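7,8-dihydro-6-hydroxymethylpterin pyrophosphokinase-dihydropteroate synthase (Plasmodium falciparum, PDB 6JWS) probably catalyses two consecutive steps of folate biosynthesis, pyrophosphorylation of 6-hydroxymethyl-7,8-dihydropterin by ATP and condensation of the product with 4-aminobenzoate to give 7,8-dihydropteroate. Local coordinates at residues E102-C107 / L562-I567; D545-D550 / I588-N593; Y55-E60 / E370-I375; D216-M221 / H342-N347; T15-L20 / V169-V174. The protein carries 1 engineered substitution. All blocks are in the same frame, centred on the assembly; numbering follows the deposited sequence.

Contact 1 (E102-C107 / L562-I567); sequences ELIDKC and LVLNGI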
# COMPACT_ATOMS: atom_id res chain seq x y z
N GLU B 102 44.72 -6.11 -9.74
CA GLU B 102 44.71 -7.13 -8.71
C GLU B 102 43.70 -6.80 -7.61
O GLU B 102 43.50 -5.63 -7.28
CB GLU B 102 46.08 -7.21 -8.02
CG GLU B 102 47.11 -8.04 -8.77
CD GLU B 102 48.34 -8.41 -7.94
OE1 GLU B 102 48.54 -7.81 -6.86
OE2 GLU B 102 49.10 -9.31 -8.38
N LEU B 103 43.13 -7.85 -7.01
CA LEU B 103 42.17 -7.73 -5.93
C LEU B 103 42.91 -7.56 -4.61
O LEU B 103 43.92 -8.21 -4.39
CB LEU B 103 41.30 -9.00 -5.85
CG LEU B 103 40.24 -9.18 -6.93
CD1 LEU B 103 39.41 -10.41 -6.62
CD2 LEU B 103 39.37 -7.94 -7.08
N ILE B 104 42.34 -6.72 -3.73
CA ILE B 104 42.80 -6.54 -2.37
C ILE B 104 41.61 -6.81 -1.43
O ILE B 104 40.46 -6.60 -1.81
CB ILE B 104 43.35 -5.12 -2.19
CG1 ILE B 104 42.26 -4.06 -2.37
CG2 ILE B 104 44.53 -4.88 -3.14
CD1 ILE B 104 42.70 -2.65 -2.05
N ASP B 105 41.91 -7.29 -0.22
CA ASP B 105 40.87 -7.46 0.78
C ASP B 105 41.07 -6.47 1.93
O ASP B 105 40.29 -6.44 2.87
CB ASP B 105 40.74 -8.92 1.24
CG ASP B 105 41.99 -9.51 1.88
OD1 ASP B 105 43.00 -8.76 2.02
OD2 ASP B 105 41.95 -10.72 2.21
N LYS B 106 42.11 -5.64 1.83
CA LYS B 106 42.37 -4.64 2.85
C LYS B 106 43.41 -3.66 2.33
O LYS B 106 44.12 -3.93 1.37
CB LYS B 106 42.84 -5.29 4.16
CG LYS B 106 42.81 -4.37 5.37
CD LYS B 106 42.78 -5.08 6.72
CE LYS B 106 42.47 -4.13 7.86
NZ LYS B 106 42.34 -4.82 9.17
N CYS B 107 43.48 -2.51 3.00
CA CYS B 107 44.43 -1.48 2.65
C CYS B 107 44.83 -0.73 3.92
O CYS B 107 44.08 0.11 4.41
CB CYS B 107 43.82 -0.54 1.62
SG CYS B 107 44.83 0.93 1.34
N LEU B 562 33.58 -5.07 -2.95
CA LEU B 562 33.59 -4.56 -4.32
C LEU B 562 34.05 -3.11 -4.33
O LEU B 562 34.84 -2.71 -5.19
CB LEU B 562 32.19 -4.70 -4.94
CG LEU B 562 31.98 -5.98 -5.74
CD1 LEU B 562 31.90 -7.20 -4.83
CD2 LEU B 562 30.76 -5.87 -6.63
N VAL B 563 33.54 -2.32 -3.39
CA VAL B 563 33.85 -0.89 -3.36
C VAL B 563 35.33 -0.67 -3.04
O VAL B 563 35.96 0.21 -3.63
CB VAL B 563 32.88 -0.16 -2.40
CG1 VAL B 563 33.47 1.10 -1.80
CG2 VAL B 563 31.53 0.12 -3.06
N LEU B 564 35.91 -1.49 -2.15
CA LEU B 564 37.34 -1.42 -1.87
C LEU B 564 38.12 -1.64 -3.17
O LEU B 564 39.23 -1.17 -3.32
CB LEU B 564 37.69 -2.53 -0.87
CG LEU B 564 39.17 -2.64 -0.48
CD1 LEU B 564 39.66 -1.38 0.24
CD2 LEU B 564 39.36 -3.86 0.43
N ASN B 565 37.51 -2.37 -4.11
CA ASN B 565 38.24 -2.77 -5.30
C ASN B 565 37.88 -1.84 -6.45
O ASN B 565 38.11 -2.17 -7.61
CB ASN B 565 38.08 -4.27 -5.55
CG ASN B 565 39.01 -5.07 -4.66
OD1 ASN B 565 40.20 -5.17 -4.96
ND2 ASN B 565 38.49 -5.61 -3.56
N GLY B 566 37.23 -0.72 -6.11
CA GLY B 566 36.96 0.35 -7.05
C GLY B 566 35.73 0.14 -7.91
O GLY B 566 35.59 0.78 -8.95
N ILE B 567 34.82 -0.76 -7.50
CA ILE B 567 33.53 -0.81 -8.16
C ILE B 567 32.69 0.34 -7.62
O ILE B 567 32.56 0.50 -6.41
CB ILE B 567 32.84 -2.18 -7.97
CG1 ILE B 567 33.74 -3.33 -8.46
CG2 ILE B 567 31.47 -2.20 -8.64
CD1 ILE B 567 34.29 -3.13 -9.87
O HOH W 1 41.19 -4.26 -7.16
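Asn565 holds CG beside its backbone N, anti to the carbonyl carbon (chi1 -80°), and this lays its amide along the backbone of Ile104. Leu564 has CG anti to the backbone N (chi1 178°), which sends its methyls to residues 104-106. Ile104 N donates to a lone pair of Asn565 OD1 at 2.9 Å, nearly straight at 169°. Asn565 ND2 donates back to Ile104 O at 2.8 Å, and the acceptor lies close to the amide plane. ND2 also bonds Phe561 O in the preceding turn, which helps set the amide's rotation. A water links Glu102 O to Asn565 OD1, so OD1 receives two donors. The Ile104 and Leu564 side chains cross at about a right angle, with Ile104 CD1 3.9 Å from Leu564 CG. Leu564 CD2 rests on the peptide between Asp105 and Lys106. Gly566, with positive phi, closes a Schellman motif that ends helix 547-564. The contact joins this TIM-barrel helix to the loop before helix 108-114, beside Lys47 of strand 46-57.

Contact 2 (D545-D550 / I588-N593); sequences DNLVYD and IKLLQN
Lys589 O is the best-held polar atom, gripped by two donors of Asn593. Asn593 ND2 reaches Lys589 O at 3.0 Å from above the carbonyl plane, and Asn593 N adds a weak bond. Asn546 N donates to Asp550 OD2 at 2.7 Å, nearly straight at 172°, but from above the carboxylate plane. Asn546 is the N-cap residue of helix 547-564, so this bond ties the cap to the first turn. The contact joins two helices of the pterin-binding TIM barrel, the start of 547-564 and the end of 584-592. The direct contacts are apolar. Leu547 CD2 lies 3.9 Å from Lys589 CB, the two side chains sliding past each other in opposite directions. The Leu547 and Leu590 side chains cross at about a right angle, Leu547 CG 4.0 Å from Leu590 CD2. Val548 CG2 presses on Asn593 CB at 3.7 Å. A water bridges Tyr549 OH and Asn593 OD1. Gln592 NE2 bonds Ile703 O and Gln705 O of the second subunit.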
# COMPACT_ATOMS: atom_id res chain seq x y z
N ASP B 545 21.01 -17.16 12.67
CA ASP B 545 20.99 -16.47 13.94
C ASP B 545 19.99 -15.30 13.92
O ASP B 545 19.14 -15.19 14.78
CB ASP B 545 22.41 -16.04 14.31
CG ASP B 545 22.41 -15.32 15.65
OD1 ASP B 545 21.75 -15.84 16.59
OD2 ASP B 545 23.02 -14.24 15.72
N ASN B 546 20.07 -14.43 12.91
CA ASN B 546 19.12 -13.35 12.75
C ASN B 546 18.83 -13.19 11.26
O ASN B 546 19.56 -12.50 10.57
CB ASN B 546 19.68 -12.05 13.35
CG ASN B 546 18.64 -10.96 13.41
OD1 ASN B 546 17.70 -10.93 12.60
ND2 ASN B 546 18.79 -10.05 14.36
N LEU B 547 17.79 -13.85 10.76
CA LEU B 547 17.59 -13.99 9.32
C LEU B 547 17.75 -12.65 8.60
O LEU B 547 18.52 -12.52 7.66
CB LEU B 547 16.22 -14.63 9.08
CG LEU B 547 15.67 -14.50 7.65
CD1 LEU B 547 16.26 -15.59 6.74
CD2 LEU B 547 14.16 -14.60 7.65
N VAL B 548 17.03 -11.63 9.07
CA VAL B 548 16.93 -10.40 8.32
C VAL B 548 18.28 -9.69 8.25
O VAL B 548 18.69 -9.23 7.18
CB VAL B 548 15.77 -9.53 8.84
CG1 VAL B 548 15.90 -8.09 8.35
CG2 VAL B 548 14.43 -10.13 8.37
N TYR B 549 18.95 -9.62 9.40
CA TYR B 549 20.18 -8.85 9.54
C TYR B 549 21.41 -9.63 9.08
O TYR B 549 22.37 -9.01 8.58
CB TYR B 549 20.25 -8.22 10.94
CG TYR B 549 19.20 -7.15 11.09
CD1 TYR B 549 19.41 -5.88 10.56
CD2 TYR B 549 17.98 -7.43 11.67
CE1 TYR B 549 18.43 -4.90 10.65
CE2 TYR B 549 16.99 -6.46 11.77
CZ TYR B 549 17.22 -5.20 11.25
OH TYR B 549 16.26 -4.23 11.36
N ASP B 550 21.38 -10.96 9.19
CA ASP B 550 22.48 -11.78 8.68
C ASP B 550 22.65 -11.56 7.17
O ASP B 550 23.77 -11.34 6.70
CB ASP B 550 22.30 -13.27 9.03
CG ASP B 550 22.38 -13.56 10.53
OD1 ASP B 550 22.86 -12.68 11.30
OD2 ASP B 550 21.92 -14.67 10.93
N ILE B 588 8.89 -15.11 3.24
CA ILE B 588 7.87 -14.12 3.57
C ILE B 588 8.45 -13.09 4.53
O ILE B 588 8.23 -11.88 4.39
CB ILE B 588 6.60 -14.80 4.12
CG1 ILE B 588 5.82 -15.47 2.99
CG2 ILE B 588 5.72 -13.78 4.83
CD1 ILE B 588 5.11 -16.77 3.38
N LYS B 589 9.22 -13.58 5.51
CA LYS B 589 9.75 -12.68 6.52
C LYS B 589 10.71 -11.68 5.90
O LYS B 589 10.69 -10.51 6.28
CB LYS B 589 10.45 -13.43 7.66
CG LYS B 589 10.90 -12.52 8.81
CD LYS B 589 10.82 -13.23 10.13
CE LYS B 589 11.68 -12.58 11.20
NZ LYS B 589 11.12 -11.27 11.61
N LEU B 590 11.52 -12.13 4.94
CA LEU B 590 12.41 -11.21 4.26
C LEU B 590 11.61 -10.10 3.57
O LEU B 590 12.02 -8.95 3.61
CB LEU B 590 13.30 -11.98 3.27
CG LEU B 590 14.40 -12.82 3.91
CD1 LEU B 590 14.99 -13.80 2.92
CD2 LEU B 590 15.49 -11.95 4.53
N LEU B 591 10.49 -10.47 2.91
CA LEU B 591 9.58 -9.51 2.27
C LEU B 591 8.97 -8.57 3.31
O LEU B 591 8.92 -7.37 3.10
CB LEU B 591 8.49 -10.25 1.49
CG LEU B 591 8.94 -10.92 0.19
CD1 LEU B 591 7.81 -11.77 -0.37
CD2 LEU B 591 9.33 -9.87 -0.84
N GLN B 592 8.55 -9.12 4.46
CA GLN B 592 7.92 -8.29 5.48
C GLN B 592 8.91 -7.22 5.96
O GLN B 592 8.48 -6.13 6.36
CB GLN B 592 7.46 -9.10 6.69
CG GLN B 592 6.31 -10.03 6.35
CD GLN B 592 5.95 -10.92 7.52
OE1 GLN B 592 6.77 -11.21 8.37
NE2 GLN B 592 4.70 -11.38 7.56
N ASN B 593 10.21 -7.52 5.86
CA ASN B 593 11.26 -6.69 6.43
C ASN B 593 12.11 -6.03 5.35
O ASN B 593 13.28 -5.71 5.58
CB ASN B 593 12.08 -7.49 7.43
CG ASN B 593 11.28 -7.73 8.70
OD1 ASN B 593 11.18 -6.84 9.54
ND2 ASN B 593 10.66 -8.89 8.81
O HOH W 2 13.67 -5.82 10.89

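Contact 3 (Y55-E60 / E370-I375); sequences YETVPE and ENNKRI
Two main-chain bonds join the strands at the hydrogen-bonded pair Glu56 and Lys373. Glu56 N donates to Lys373 O at 2.9 Å, and Lys373 N returns the bond to Glu56 O at the same length. Both donors lie in the acceptor carbonyl plane. CA-H...O contacts flank them, from Tyr55 CA to Lys373 O and from Asn372 CA to Glu56 O. Past the pair the bonding loosens: Val58 N makes weak bonds to Asn372 OD1 and Asn371 O, and Thr57 OG1 a weak one to Asn372 OD1. Asn372 ND2 bonds Ile368 O. The strands run antiparallel, at 162°, within the six-stranded antiparallel sheet of the HPPK part, where 46-57 lies between 163-172 and 372-377. Among side-chain polar contacts, Arg374 NH1 donates to Tyr55 OH at 2.7 Å. The hydroxyl lies near the guanidinium plane, and ring and guanidinium are turned 74° apart. Asp335 OD2 also bonds Tyr55 OH, while Arg374 NH2 forms a salt bridge with Glu599. On the face of Glu56 and Lys373 a water joins Glu56 OE2 to Lys373 NZ; NZ also forms a salt bridge with Glu387. Glu56 OE1 bonds Tyr164 and Tyr384. The remaining contacts are van der Waals. Arg374 CD lies 3.6 Å from Tyr55 CE1, the side chains running side by side. Val58 CG2 meets Asn371 CB at 3.7 Å.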
# COMPACT_ATOMS: atom_id res chain seq x y z
N TYR B 55 24.61 11.61 -6.52
CA TYR B 55 23.51 12.39 -5.96
C TYR B 55 23.14 13.55 -6.87
O TYR B 55 24.01 14.22 -7.41
CB TYR B 55 23.86 12.93 -4.57
CG TYR B 55 23.95 11.87 -3.51
CD1 TYR B 55 22.82 11.44 -2.82
CD2 TYR B 55 25.17 11.26 -3.22
CE1 TYR B 55 22.91 10.47 -1.83
CE2 TYR B 55 25.27 10.30 -2.23
CZ TYR B 55 24.14 9.90 -1.54
OH TYR B 55 24.26 8.93 -0.59
N GLU B 56 21.84 13.79 -7.00
CA GLU B 56 21.37 15.01 -7.63
C GLU B 56 21.03 16.02 -6.54
O GLU B 56 20.18 15.77 -5.68
CB GLU B 56 20.16 14.74 -8.50
CG GLU B 56 19.43 16.00 -8.91
CD GLU B 56 18.26 15.63 -9.78
OE1 GLU B 56 18.50 15.26 -10.95
OE2 GLU B 56 17.13 15.63 -9.26
N THR B 57 21.71 17.16 -6.61
CA THR B 57 21.83 18.10 -5.52
C THR B 57 21.25 19.46 -5.92
O THR B 57 21.50 19.96 -7.02
CB THR B 57 23.31 18.18 -5.10
OG1 THR B 57 23.45 17.26 -4.01
CG2 THR B 57 23.77 19.56 -4.69
N VAL B 58 20.46 20.04 -5.01
CA VAL B 58 20.03 21.43 -5.12
C VAL B 58 20.92 22.27 -4.20
O VAL B 58 21.04 21.95 -3.02
CB VAL B 58 18.54 21.59 -4.78
CG1 VAL B 58 18.14 23.06 -4.65
CG2 VAL B 58 17.64 20.90 -5.80
N PRO B 59 21.57 23.34 -4.71
CA PRO B 59 22.45 24.17 -3.88
C PRO B 59 21.79 24.76 -2.62
O PRO B 59 20.57 24.73 -2.47
CB PRO B 59 22.93 25.28 -4.83
CG PRO B 59 22.75 24.68 -6.21
CD PRO B 59 21.51 23.80 -6.10
N GLU B 60 22.64 25.29 -1.73
CA GLU B 60 22.28 25.67 -0.38
C GLU B 60 21.17 26.73 -0.38
O GLU B 60 20.26 26.65 0.44
CB GLU B 60 23.52 26.15 0.38
CG GLU B 60 24.63 25.12 0.45
CD GLU B 60 24.52 24.10 1.58
OE1 GLU B 60 24.59 24.52 2.75
OE2 GLU B 60 24.35 22.90 1.28
N GLU B 370 14.54 15.73 0.50
CA GLU B 370 13.54 15.90 -0.54
C GLU B 370 14.18 16.22 -1.89
O GLU B 370 13.81 15.63 -2.91
CB GLU B 370 12.62 17.06 -0.17
CG GLU B 370 11.16 16.86 -0.54
CD GLU B 370 10.27 16.48 0.63
OE1 GLU B 370 10.39 15.33 1.12
OE2 GLU B 370 9.46 17.33 1.06
N ASN B 371 15.14 17.15 -1.90
CA ASN B 371 15.72 17.62 -3.15
C ASN B 371 17.20 17.24 -3.23
O ASN B 371 17.98 17.91 -3.90
CB ASN B 371 15.56 19.13 -3.33
CG ASN B 371 14.12 19.56 -3.53
OD1 ASN B 371 13.30 18.82 -4.08
ND2 ASN B 371 13.80 20.76 -3.08
N ASN B 372 17.60 16.19 -2.53
CA ASN B 372 18.97 15.71 -2.63
C ASN B 372 18.90 14.19 -2.82
O ASN B 372 18.88 13.45 -1.84
CB ASN B 372 19.82 16.15 -1.43
CG ASN B 372 20.03 17.65 -1.41
OD1 ASN B 372 20.78 18.18 -2.23
ND2 ASN B 372 19.37 18.35 -0.50
N LYS B 373 18.81 13.77 -4.08
CA LYS B 373 18.34 12.44 -4.43
C LYS B 373 19.51 11.49 -4.67
O LYS B 373 20.41 11.79 -5.47
CB LYS B 373 17.47 12.51 -5.69
CG LYS B 373 16.16 13.28 -5.52
CD LYS B 373 15.23 13.05 -6.69
CE LYS B 373 13.92 13.82 -6.63
NZ LYS B 373 13.13 13.59 -7.86
N ARG B 374 19.45 10.35 -3.99
CA ARG B 374 20.36 9.23 -4.23
C ARG B 374 20.10 8.63 -5.62
O ARG B 374 18.95 8.36 -6.01
CB ARG B 374 20.24 8.22 -3.08
CG ARG B 374 21.20 7.04 -3.17
CD ARG B 374 22.08 6.99 -1.94
NE ARG B 374 21.37 6.41 -0.84
CZ ARG B 374 21.49 6.75 0.42
NH1 ARG B 374 22.32 7.71 0.80
NH2 ARG B 374 20.74 6.13 1.31
N ILE B 375 21.18 8.39 -6.37
CA ILE B 375 21.09 7.84 -7.71
C ILE B 375 21.80 6.48 -7.76
O ILE B 375 22.86 6.32 -7.17
CB ILE B 375 21.73 8.83 -8.70
CG1 ILE B 375 20.82 10.05 -8.94
CG2 ILE B 375 22.11 8.15 -10.00
CD1 ILE B 375 21.56 11.22 -9.58
O HOH W 3 14.83 15.02 -9.90

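Contact 4 (D216-M221 / H342-N347); sequences DFTIFM and HNVLNN
His342 opens a type I beta turn that runs to Leu345, and its ring turns an edge to the residues leading into strand 219-221 of the HPPK part. CG lies anti to the backbone N (chi1 -166°), which brings that edge to Phe217 and Thr218. His342 NE2 donates to Phe217 O at 3.0 Å. The oxygen lies in the ring plane, but the donor stands above the plane of the Phe217 carbonyl, and the bond is bent to 139°. The other ring nitrogen serves its own turn: Val344 N donates to His342 ND1 at 3.2 Å, almost straight at 175° and again in the ring plane. These two bonds are consistent with a proton on NE2 and a bare ND1. They fix the rotation of the ring, which also meets Phe213. Thr218 crosses the histidine obliquely, with OG1 3.5 Å from His342 CE1 near the ring plane. Asn343 reaches over residues 216-218, and its ND2 makes a weak bond to Asp216 O at 3.2 Å. Thr218 N turns to Glu126 OE2, and Tyr132 of helix 129-148 touches both Thr218 and Val344. Between these last two the packing is methyl to methyl, with Thr218 CG2 3.7 Å from Val344 CG2.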
# COMPACT_ATOMS: atom_id res chain seq x y z
N ASP B 216 45.92 13.42 7.28
CA ASP B 216 45.38 14.16 8.41
C ASP B 216 45.85 15.62 8.36
O ASP B 216 45.82 16.30 9.38
CB ASP B 216 45.80 13.50 9.72
CG ASP B 216 47.31 13.48 9.90
OD1 ASP B 216 48.03 13.89 8.96
OD2 ASP B 216 47.77 13.07 10.98
N PHE B 217 46.27 16.09 7.19
CA PHE B 217 46.87 17.41 7.06
C PHE B 217 45.82 18.51 7.27
O PHE B 217 44.66 18.37 6.88
CB PHE B 217 47.51 17.62 5.69
CG PHE B 217 48.65 16.69 5.32
CD1 PHE B 217 49.24 15.88 6.27
CD2 PHE B 217 49.13 16.65 4.02
CE1 PHE B 217 50.27 15.01 5.92
CE2 PHE B 217 50.16 15.79 3.68
CZ PHE B 217 50.72 14.97 4.63
N THR B 218 46.28 19.63 7.85
CA THR B 218 45.52 20.86 7.93
C THR B 218 46.34 21.96 7.26
O THR B 218 47.34 22.41 7.82
CB THR B 218 45.27 21.24 9.40
OG1 THR B 218 44.75 20.12 10.12
CG2 THR B 218 44.35 22.43 9.55
N ILE B 219 45.90 22.40 6.08
CA ILE B 219 46.67 23.31 5.24
C ILE B 219 45.76 24.45 4.78
O ILE B 219 44.60 24.21 4.44
CB ILE B 219 47.24 22.53 4.03
CG1 ILE B 219 48.39 21.62 4.46
CG2 ILE B 219 47.63 23.47 2.89
CD1 ILE B 219 48.52 20.39 3.61
N PHE B 220 46.30 25.68 4.78
CA PHE B 220 45.71 26.80 4.06
C PHE B 220 46.84 27.66 3.49
O PHE B 220 47.56 28.31 4.25
CB PHE B 220 44.73 27.60 4.93
CG PHE B 220 43.71 28.41 4.16
CD1 PHE B 220 44.04 29.64 3.61
CD2 PHE B 220 42.43 27.91 3.94
CE1 PHE B 220 43.10 30.36 2.88
CE2 PHE B 220 41.50 28.63 3.21
CZ PHE B 220 41.83 29.86 2.68
N MET B 221 46.98 27.65 2.16
CA MET B 221 48.06 28.37 1.49
C MET B 221 47.44 29.50 0.67
O MET B 221 46.74 29.23 -0.30
CB MET B 221 48.85 27.43 0.57
CG MET B 221 49.82 26.53 1.31
SD MET B 221 50.74 25.37 0.24
CE MET B 221 51.42 26.48 -0.99
N HIS B 342 38.34 14.30 11.53
CA HIS B 342 39.51 15.13 11.31
C HIS B 342 39.66 16.09 12.49
O HIS B 342 38.68 16.34 13.21
CB HIS B 342 39.31 15.84 9.97
CG HIS B 342 40.54 16.48 9.40
ND1 HIS B 342 41.06 17.66 9.89
CD2 HIS B 342 41.30 16.15 8.33
CE1 HIS B 342 42.11 18.01 9.17
NE2 HIS B 342 42.28 17.10 8.21
N ASN B 343 40.87 16.64 12.68
CA ASN B 343 41.22 17.53 13.79
C ASN B 343 40.38 18.80 13.74
O ASN B 343 40.00 19.37 14.76
CB ASN B 343 42.68 17.99 13.73
CG ASN B 343 43.64 16.91 13.27
OD1 ASN B 343 43.96 16.00 14.02
ND2 ASN B 343 44.12 17.03 12.04
N VAL B 344 40.10 19.26 12.52
CA VAL B 344 39.37 20.48 12.25
C VAL B 344 37.87 20.29 12.52
O VAL B 344 37.15 21.27 12.67
CB VAL B 344 39.65 20.89 10.79
CG1 VAL B 344 38.46 21.50 10.09
CG2 VAL B 344 40.91 21.73 10.66
N LEU B 345 37.40 19.05 12.54
CA LEU B 345 35.96 18.82 12.61
C LEU B 345 35.54 18.66 14.06
O LEU B 345 36.28 18.11 14.87
CB LEU B 345 35.58 17.60 11.76
CG LEU B 345 35.83 17.75 10.26
CD1 LEU B 345 35.21 16.59 9.50
CD2 LEU B 345 35.28 19.07 9.74
N ASN B 346 34.33 19.15 14.37
CA ASN B 346 33.78 19.09 15.72
C ASN B 346 33.38 17.66 16.08
O ASN B 346 33.33 17.31 17.25
CB ASN B 346 32.57 20.02 15.88
CG ASN B 346 32.95 21.47 16.08
OD1 ASN B 346 34.06 21.78 16.52
ND2 ASN B 346 32.02 22.37 15.76
N ASN B 347 33.06 16.86 15.06
CA ASN B 347 32.55 15.53 15.27
C ASN B 347 32.79 14.67 14.03
O ASN B 347 33.28 15.15 13.01
CB ASN B 347 31.05 15.57 15.59
CG ASN B 347 30.64 14.60 16.69
OD1 ASN B 347 31.15 13.48 16.80
ND2 ASN B 347 29.70 15.05 17.51

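Contact 5 (T15-L20 / V169-V174); sequences TNIAVL and VVKTFV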
# COMPACT_ATOMS: atom_id res chain seq x y z
N THR B 15 53.05 6.70 -0.26
CA THR B 15 51.68 6.21 -0.37
C THR B 15 50.73 7.01 0.53
O THR B 15 50.80 6.92 1.76
CB THR B 15 51.61 4.69 -0.13
OG1 THR B 15 52.35 4.07 -1.18
CG2 THR B 15 50.19 4.16 -0.15
N ASN B 16 49.83 7.78 -0.10
CA ASN B 16 48.97 8.72 0.61
C ASN B 16 47.49 8.41 0.37
O ASN B 16 47.14 7.80 -0.64
CB ASN B 16 49.30 10.17 0.23
CG ASN B 16 50.70 10.60 0.63
OD1 ASN B 16 51.09 10.48 1.79
ND2 ASN B 16 51.46 11.12 -0.33
N ILE B 17 46.63 8.88 1.30
CA ILE B 17 45.18 8.80 1.19
C ILE B 17 44.57 10.18 0.94
O ILE B 17 44.59 11.04 1.81
CB ILE B 17 44.55 8.14 2.44
CG1 ILE B 17 45.24 6.83 2.83
CG2 ILE B 17 43.05 7.95 2.23
CD1 ILE B 17 45.03 5.72 1.82
N ALA B 18 43.94 10.35 -0.23
CA ALA B 18 43.17 11.54 -0.56
C ALA B 18 41.69 11.19 -0.73
O ALA B 18 41.36 10.12 -1.23
CB ALA B 18 43.68 12.14 -1.84
N VAL B 19 40.82 12.16 -0.39
CA VAL B 19 39.39 12.08 -0.60
C VAL B 19 39.00 13.20 -1.55
O VAL B 19 39.35 14.35 -1.32
CB VAL B 19 38.64 12.15 0.74
CG1 VAL B 19 37.14 11.91 0.60
CG2 VAL B 19 39.23 11.19 1.77
N LEU B 20 38.31 12.84 -2.65
CA LEU B 20 37.95 13.79 -3.69
C LEU B 20 36.43 13.93 -3.81
O LEU B 20 35.68 13.01 -3.50
CB LEU B 20 38.52 13.33 -5.04
CG LEU B 20 40.02 13.04 -5.11
CD1 LEU B 20 40.40 12.72 -6.54
CD2 LEU B 20 40.85 14.22 -4.59
N VAL B 169 37.58 7.82 -2.47
CA VAL B 169 38.84 7.74 -1.74
C VAL B 169 39.89 7.13 -2.67
O VAL B 169 39.63 6.11 -3.33
CB VAL B 169 38.69 6.94 -0.44
CG1 VAL B 169 40.02 6.80 0.29
CG2 VAL B 169 37.62 7.50 0.50
N VAL B 170 41.06 7.77 -2.74
CA VAL B 170 42.18 7.37 -3.58
C VAL B 170 43.38 7.05 -2.69
O VAL B 170 43.75 7.83 -1.80
CB VAL B 170 42.51 8.46 -4.62
CG1 VAL B 170 43.58 8.01 -5.60
CG2 VAL B 170 41.28 8.85 -5.41
N LYS B 171 43.98 5.88 -2.92
CA LYS B 171 45.32 5.60 -2.43
C LYS B 171 46.28 6.09 -3.51
O LYS B 171 46.25 5.57 -4.63
CB LYS B 171 45.46 4.12 -2.07
CG LYS B 171 46.82 3.63 -1.58
CD LYS B 171 46.97 2.10 -1.77
CE LYS B 171 46.65 1.24 -0.55
NZ LYS B 171 46.27 -0.15 -0.93
N THR B 172 47.05 7.15 -3.19
CA THR B 172 47.75 7.94 -4.20
C THR B 172 49.26 7.89 -4.00
O THR B 172 49.76 7.73 -2.89
CB THR B 172 47.18 9.36 -4.30
OG1 THR B 172 47.58 9.89 -5.56
CG2 THR B 172 47.63 10.29 -3.19
N PHE B 173 49.98 8.02 -5.12
CA PHE B 173 51.44 7.99 -5.13
C PHE B 173 51.98 9.42 -5.19
O PHE B 173 53.19 9.64 -5.05
CB PHE B 173 51.97 7.12 -6.28
CG PHE B 173 51.19 7.24 -7.57
CD1 PHE B 173 51.16 8.45 -8.27
CD2 PHE B 173 50.48 6.17 -8.08
CE1 PHE B 173 50.43 8.57 -9.44
CE2 PHE B 173 49.75 6.29 -9.26
CZ PHE B 173 49.73 7.49 -9.95
N VAL B 174 51.07 10.38 -5.40
CA VAL B 174 51.41 11.79 -5.44
C VAL B 174 51.85 12.21 -4.04
O VAL B 174 51.33 11.70 -3.05
CB VAL B 174 50.25 12.63 -6.00
CG1 VAL B 174 50.54 14.12 -5.91
CG2 VAL B 174 49.96 12.24 -7.44
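Four main-chain hydrogen bonds join the strands in two hydrogen-bonded pairs. At Asn16 and Thr172, Asn16 N donates to Thr172 O at 2.8 Å and Thr172 N to Asn16 O at 2.6 Å, both nearly straight. At Ala18 and Val170, Ala18 N donates to Val170 O at 3.0 Å and Val170 N to Ala18 O at 2.8 Å. The last of these approaches nearly along the C=O axis. CA-H...O contacts fill the gaps, as from Ile17 CA to Val170 O. One side-chain bond extends the pairing: Asn16 has CG beside its backbone N (chi1 -64°), and ND2 gives a bond of 2.8 Å to Val174 O, which lies in its amide plane. Asn16 OD1 takes a bond from Asn215 ND2, so both ends of the amide are used. The strands are antiparallel, at 152°, inside the six-stranded HPPK sheet, neither at its edge. Apolar contacts divide between two faces. Ile17 and Val19 touch Phe113 of helix 108-114; Val169, on the same face, lies with CG1 3.8 Å from Ile17 CG2. On the other face Leu20 CD1 meets Val170 CG2 at 4.1 Å, and Met180 of helix 177-190 covers Ala18 and Leu20. At the margin the Thr15 and Lys171 side chains cross obliquely, Thr15 CG2 3.7 Å from Lys171 CG. Thr172 OG1 bonds Leu45 O.

Contacts 3 and 5 lie in one sheet, on the neighbouring strands 46-57 and 163-172, with centres 26 Å apart. Contact 5 is nearest the bound ATP, with the Leu20 side chain about 7 Å from it. In contact 4 the side chain of Phe217 is about 11 Å from the bound ATP. In contact 3 the side chain of Thr57 is about 13 Å from the bound ATP. Contacts 4 and 5 come within about 5 Å at their nearest atoms. Contact 1 touches contact 5 through Cys107 and Lys171, and links the kinase part to the synthase barrel near the calcium site. Contacts 1 and 2 use the two ends of helix 547-564, centres 28 Å apart. In contact 2, the Leu590 side chain is about 10 Å from the bound pteroic acid.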